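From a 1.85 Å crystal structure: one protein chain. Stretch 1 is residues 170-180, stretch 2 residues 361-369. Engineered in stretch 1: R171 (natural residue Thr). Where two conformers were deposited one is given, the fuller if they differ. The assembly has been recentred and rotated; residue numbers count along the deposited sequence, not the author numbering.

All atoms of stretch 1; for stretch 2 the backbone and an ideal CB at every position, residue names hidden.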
# COMPACT_ATOMS: atom_id res chain seq x y z
N GLU E 170 -36.63 -26.46 21.65
CA GLU E 170 -37.03 -26.35 20.23
C GLU E 170 -37.54 -27.68 19.66
O GLU E 170 -38.63 -27.76 19.11
CB GLU E 170 -35.86 -25.87 19.35
CG GLU E 170 -35.63 -24.38 19.42
CD GLU E 170 -34.25 -23.93 18.96
OE1 GLU E 170 -33.54 -24.68 18.27
OE2 GLU E 170 -33.87 -22.80 19.32
N ARG E 171 -36.72 -28.71 19.81
CA ARG E 171 -36.97 -30.00 19.20
C ARG E 171 -38.10 -30.75 19.89
O ARG E 171 -38.96 -31.32 19.21
CB ARG E 171 -35.68 -30.84 19.14
CG ARG E 171 -34.49 -30.16 18.46
CD ARG E 171 -34.76 -29.86 16.99
NE ARG E 171 -33.69 -29.07 16.39
CZ ARG E 171 -32.55 -29.54 15.88
NH1 ARG E 171 -32.25 -30.85 15.89
NH2 ARG E 171 -31.67 -28.68 15.36
N GLN E 172 -38.14 -30.71 21.22
CA GLN E 172 -39.25 -31.35 21.95
C GLN E 172 -40.56 -30.66 21.60
O GLN E 172 -41.56 -31.35 21.33
CB GLN E 172 -39.02 -31.38 23.46
CG GLN E 172 -37.77 -32.12 23.91
CD GLN E 172 -37.74 -33.57 23.52
OE1 GLN E 172 -38.78 -34.27 23.56
NE2 GLN E 172 -36.55 -34.06 23.18
N SER E 173 -40.54 -29.33 21.54
CA SER E 173 -41.72 -28.55 21.11
C SER E 173 -42.15 -28.90 19.69
O SER E 173 -43.33 -29.04 19.42
CB SER E 173 -41.49 -27.04 21.20
OG SER E 173 -41.29 -26.64 22.56
N LEU E 174 -41.19 -29.07 18.80
CA LEU E 174 -41.49 -29.36 17.40
C LEU E 174 -42.10 -30.75 17.22
O LEU E 174 -43.02 -30.90 16.42
CB LEU E 174 -40.21 -29.26 16.58
CG LEU E 174 -40.29 -29.66 15.10
CD1 LEU E 174 -41.20 -28.73 14.30
CD2 LEU E 174 -38.91 -29.72 14.49
N LEU E 175 -41.56 -31.74 17.92
CA LEU E 175 -42.09 -33.11 17.86
C LEU E 175 -43.51 -33.21 18.40
O LEU E 175 -44.34 -33.89 17.80
CB LEU E 175 -41.19 -34.09 18.60
CG LEU E 175 -39.87 -34.38 17.89
CD1 LEU E 175 -38.83 -34.91 18.87
CD2 LEU E 175 -40.07 -35.34 16.73
N LEU E 176 -43.79 -32.55 19.52
CA LEU E 176 -45.16 -32.53 20.05
C LEU E 176 -46.13 -31.86 19.06
O LEU E 176 -47.22 -32.38 18.81
CB LEU E 176 -45.23 -31.86 21.41
CG LEU E 176 -46.57 -32.17 22.10
CD1 LEU E 176 -46.65 -33.65 22.45
CD2 LEU E 176 -46.79 -31.31 23.33
N TYR E 177 -45.72 -30.73 18.50
CA TYR E 177 -46.49 -30.04 17.45
C TYR E 177 -46.71 -30.92 16.22
O TYR E 177 -47.84 -31.04 15.71
CB TYR E 177 -45.80 -28.76 17.01
CG TYR E 177 -46.38 -28.13 15.76
CD1 TYR E 177 -47.62 -27.52 15.79
CD2 TYR E 177 -45.70 -28.16 14.57
CE1 TYR E 177 -48.16 -26.94 14.65
CE2 TYR E 177 -46.23 -27.59 13.43
CZ TYR E 177 -47.45 -26.97 13.47
OH TYR E 177 -47.97 -26.40 12.34
N TRP E 178 -45.63 -31.54 15.75
CA TRP E 178 -45.70 -32.49 14.64
C TRP E 178 -46.73 -33.59 14.91
O TRP E 178 -47.64 -33.81 14.10
CB TRP E 178 -44.33 -33.12 14.40
CG TRP E 178 -44.31 -34.23 13.38
CD1 TRP E 178 -43.89 -35.52 13.58
CD2 TRP E 178 -44.69 -34.13 12.01
NE1 TRP E 178 -43.98 -36.22 12.41
CE2 TRP E 178 -44.47 -35.40 11.43
CE3 TRP E 178 -45.18 -33.10 11.21
CZ2 TRP E 178 -44.74 -35.67 10.09
CZ3 TRP E 178 -45.45 -33.36 9.86
CH2 TRP E 178 -45.23 -34.64 9.32
N LEU E 179 -46.64 -34.24 16.07
CA LEU E 179 -47.49 -35.39 16.38
C LEU E 179 -48.96 -35.06 16.62
O LEU E 179 -49.83 -35.83 16.22
CB LEU E 179 -46.92 -36.17 17.57
CG LEU E 179 -45.57 -36.82 17.26
CD1 LEU E 179 -44.86 -37.26 18.54
CD2 LEU E 179 -45.69 -37.97 16.28
N GLN E 180 -49.23 -33.93 17.27
CA GLN E 180 -50.58 -33.56 17.71
C GLN E 180 -51.26 -32.46 16.91
O GLN E 180 -52.47 -32.31 16.96
CB GLN E 180 -50.54 -33.16 19.18
CG GLN E 180 -50.08 -34.30 20.07
CD GLN E 180 -50.32 -34.04 21.55
OE1 GLN E 180 -51.06 -34.77 22.20
NE2 GLN E 180 -49.70 -32.99 22.07
N UNK E 361 -36.89 -39.58 29.33
CA UNK E 361 -38.30 -39.23 29.55
C UNK E 361 -38.90 -38.25 28.53
O UNK E 361 -40.10 -37.94 28.60
CB UNK E 361 -38.45 -38.63 30.95
N UNK E 362 -38.08 -37.79 27.59
CA UNK E 362 -38.52 -36.99 26.47
C UNK E 362 -38.08 -37.76 25.22
O UNK E 362 -37.46 -38.84 25.32
CB UNK E 362 -37.95 -35.57 26.52
N UNK E 363 -38.37 -37.21 24.04
CA UNK E 363 -37.84 -37.82 22.81
C UNK E 363 -36.30 -37.80 22.78
O UNK E 363 -35.69 -36.77 23.01
CB UNK E 363 -38.39 -37.09 21.58
N UNK E 364 -35.70 -38.96 22.54
CA UNK E 364 -34.22 -39.06 22.48
C UNK E 364 -33.64 -38.50 21.19
O UNK E 364 -32.48 -38.11 21.15
CB UNK E 364 -33.79 -40.52 22.63
N UNK E 365 -34.44 -38.47 20.13
CA UNK E 365 -34.03 -37.86 18.88
C UNK E 365 -35.28 -37.47 18.10
O UNK E 365 -36.38 -37.72 18.58
CB UNK E 365 -33.14 -38.81 18.07
N UNK E 366 -35.14 -36.88 16.92
CA UNK E 366 -36.29 -36.28 16.24
C UNK E 366 -36.83 -37.02 15.02
O UNK E 366 -37.69 -36.50 14.30
CB UNK E 366 -35.91 -34.86 15.81
N UNK E 367 -36.34 -38.23 14.78
CA UNK E 367 -36.80 -39.05 13.65
C UNK E 367 -37.84 -40.09 14.09
O UNK E 367 -37.50 -41.21 14.44
CB UNK E 367 -35.61 -39.75 12.99
N UNK E 368 -39.13 -39.75 14.05
CA UNK E 368 -40.12 -40.75 14.45
C UNK E 368 -40.47 -41.76 13.32
O UNK E 368 -41.31 -42.62 13.52
CB UNK E 368 -41.39 -40.04 14.91
N UNK E 369 -39.82 -41.67 12.15
CA UNK E 369 -39.81 -42.77 11.17
C UNK E 369 -38.77 -43.85 11.49
O UNK E 369 -38.75 -44.90 10.86
CB UNK E 369 -39.54 -42.21 9.77

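Stretch 1 is helical throughout, and the side chains of R171, Q172, L175, W178 and L179 leave it toward an irregular segment of backbone with no repeating pattern of its own, so each position has to be read singly.

Position 361 has nothing of the helix within 5.5 Å of its ideal CB, and stretch 1 sets no preference. It is D361.

At 362 the CB points toward the helix and its ideal position lies 3.3 Å from Q172 OE1. Q172 OE1 crowds the t position at CB, while a chain in m turns clear of it; an aromatic or long aliphatic chain would fit. The residue is F362; with chi1 in m, its ring keeps Q172 OE1 at its edge, near the plane.

Position 363 is fixed first by its backbone. Q172 OE1 accepts a hydrogen bond from the backbone N of 363 at 3.0 Å, and Q172 NE2 donates one to the backbone O of 363 at 2.8 Å, so one amide side chain satisfies both polar groups of a residue in no regular structure. Because these bonds use main-chain atoms, they set no demand on the side chain beyond excluding proline, which has no N-H to give. The ideal CB sits 3.5 Å from L175 CD1, and L179 lies one turn beyond; a large apolar group, leucine, methionine or an aromatic, would suit. F363 spans the distance: its CB meets L175 CD1 at 3.5 Å and its CZ reaches L179 CD1 at 3.5 Å, while Q172 OE1 lies at the ring edge.

Positions 364 and 365 point away, and the helix asks nothing of their side chains. They are L364 and H365; H365 ND1 accepts a hydrogen bond from the backbone N of 367.

At 366 the CB turns back toward the helix, 4.2 Å from L175 CD1 and 5.2 Å from R171 CB. A long, flexible apolar chain could follow the helix surface; leucine could fill part of the space. M366 extends so that CE packs on L174 CD2 at 3.7 Å and SD lies 3.7 Å from NH1 of R171, an engineered residue.

Position 367 points away, so many residues would do. N367 turns to its own stretch.

The ideal CB of 368 is 5.0 Å from L179 CD2, 5.2 Å from L175 CD2 and 5.2 Å from W178 NE1: room for a medium side chain, apolar or polar. N368 sets OD1 3.4 Å from L175 CD2, while its ND2 lies 3.4 Å from W178 NE1, two donors that do not bond.

Position 369 is beyond reach of the helix; it is S369, whose OG donates a hydrogen bond to N367 OD1 at 2.7 Å.

Stretch 2, residues 361-369: DFFLHMNNS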
# COMPACT_ATOMS: atom_id res chain seq x y z
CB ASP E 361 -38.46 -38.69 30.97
CG ASP E 361 -38.35 -39.79 32.02
OD1 ASP E 361 -38.79 -40.93 31.73
OD2 ASP E 361 -37.82 -39.53 33.12
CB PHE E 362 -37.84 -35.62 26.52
CG PHE E 362 -38.33 -34.70 27.62
CD1 PHE E 362 -37.91 -34.87 28.93
CD2 PHE E 362 -39.17 -33.64 27.34
CE1 PHE E 362 -38.33 -34.03 29.94
CE2 PHE E 362 -39.61 -32.78 28.36
CZ PHE E 362 -39.18 -32.97 29.65
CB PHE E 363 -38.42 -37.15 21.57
CG PHE E 363 -39.89 -37.37 21.43
CD1 PHE E 363 -40.36 -38.58 20.92
CD2 PHE E 363 -40.79 -36.40 21.83
CE1 PHE E 363 -41.71 -38.80 20.80
CE2 PHE E 363 -42.14 -36.61 21.69
CZ PHE E 363 -42.61 -37.82 21.19
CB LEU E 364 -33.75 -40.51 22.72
CG LEU E 364 -33.71 -40.92 24.19
CD1 LEU E 364 -33.47 -42.41 24.33
CD2 LEU E 364 -32.67 -40.16 24.99
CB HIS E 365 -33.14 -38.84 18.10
CG HIS E 365 -33.82 -40.12 17.74
ND1 HIS E 365 -34.75 -40.22 16.74
CD2 HIS E 365 -33.66 -41.38 18.23
CE1 HIS E 365 -35.16 -41.47 16.63
NE2 HIS E 365 -34.50 -42.19 17.52
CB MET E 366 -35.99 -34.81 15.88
CG MET E 366 -35.10 -34.58 14.67
SD MET E 366 -34.98 -32.81 14.31
CE MET E 366 -36.58 -32.45 13.61
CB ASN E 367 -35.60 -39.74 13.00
CG ASN E 367 -35.98 -40.56 11.79
OD1 ASN E 367 -37.11 -40.49 11.30
ND2 ASN E 367 -35.03 -41.35 11.29
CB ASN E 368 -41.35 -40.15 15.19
CG ASN E 368 -41.85 -38.90 14.56
OD1 ASN E 368 -41.88 -37.82 15.18
ND2 ASN E 368 -42.19 -39.00 13.28
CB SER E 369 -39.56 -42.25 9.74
OG SER E 369 -38.18 -42.10 9.47
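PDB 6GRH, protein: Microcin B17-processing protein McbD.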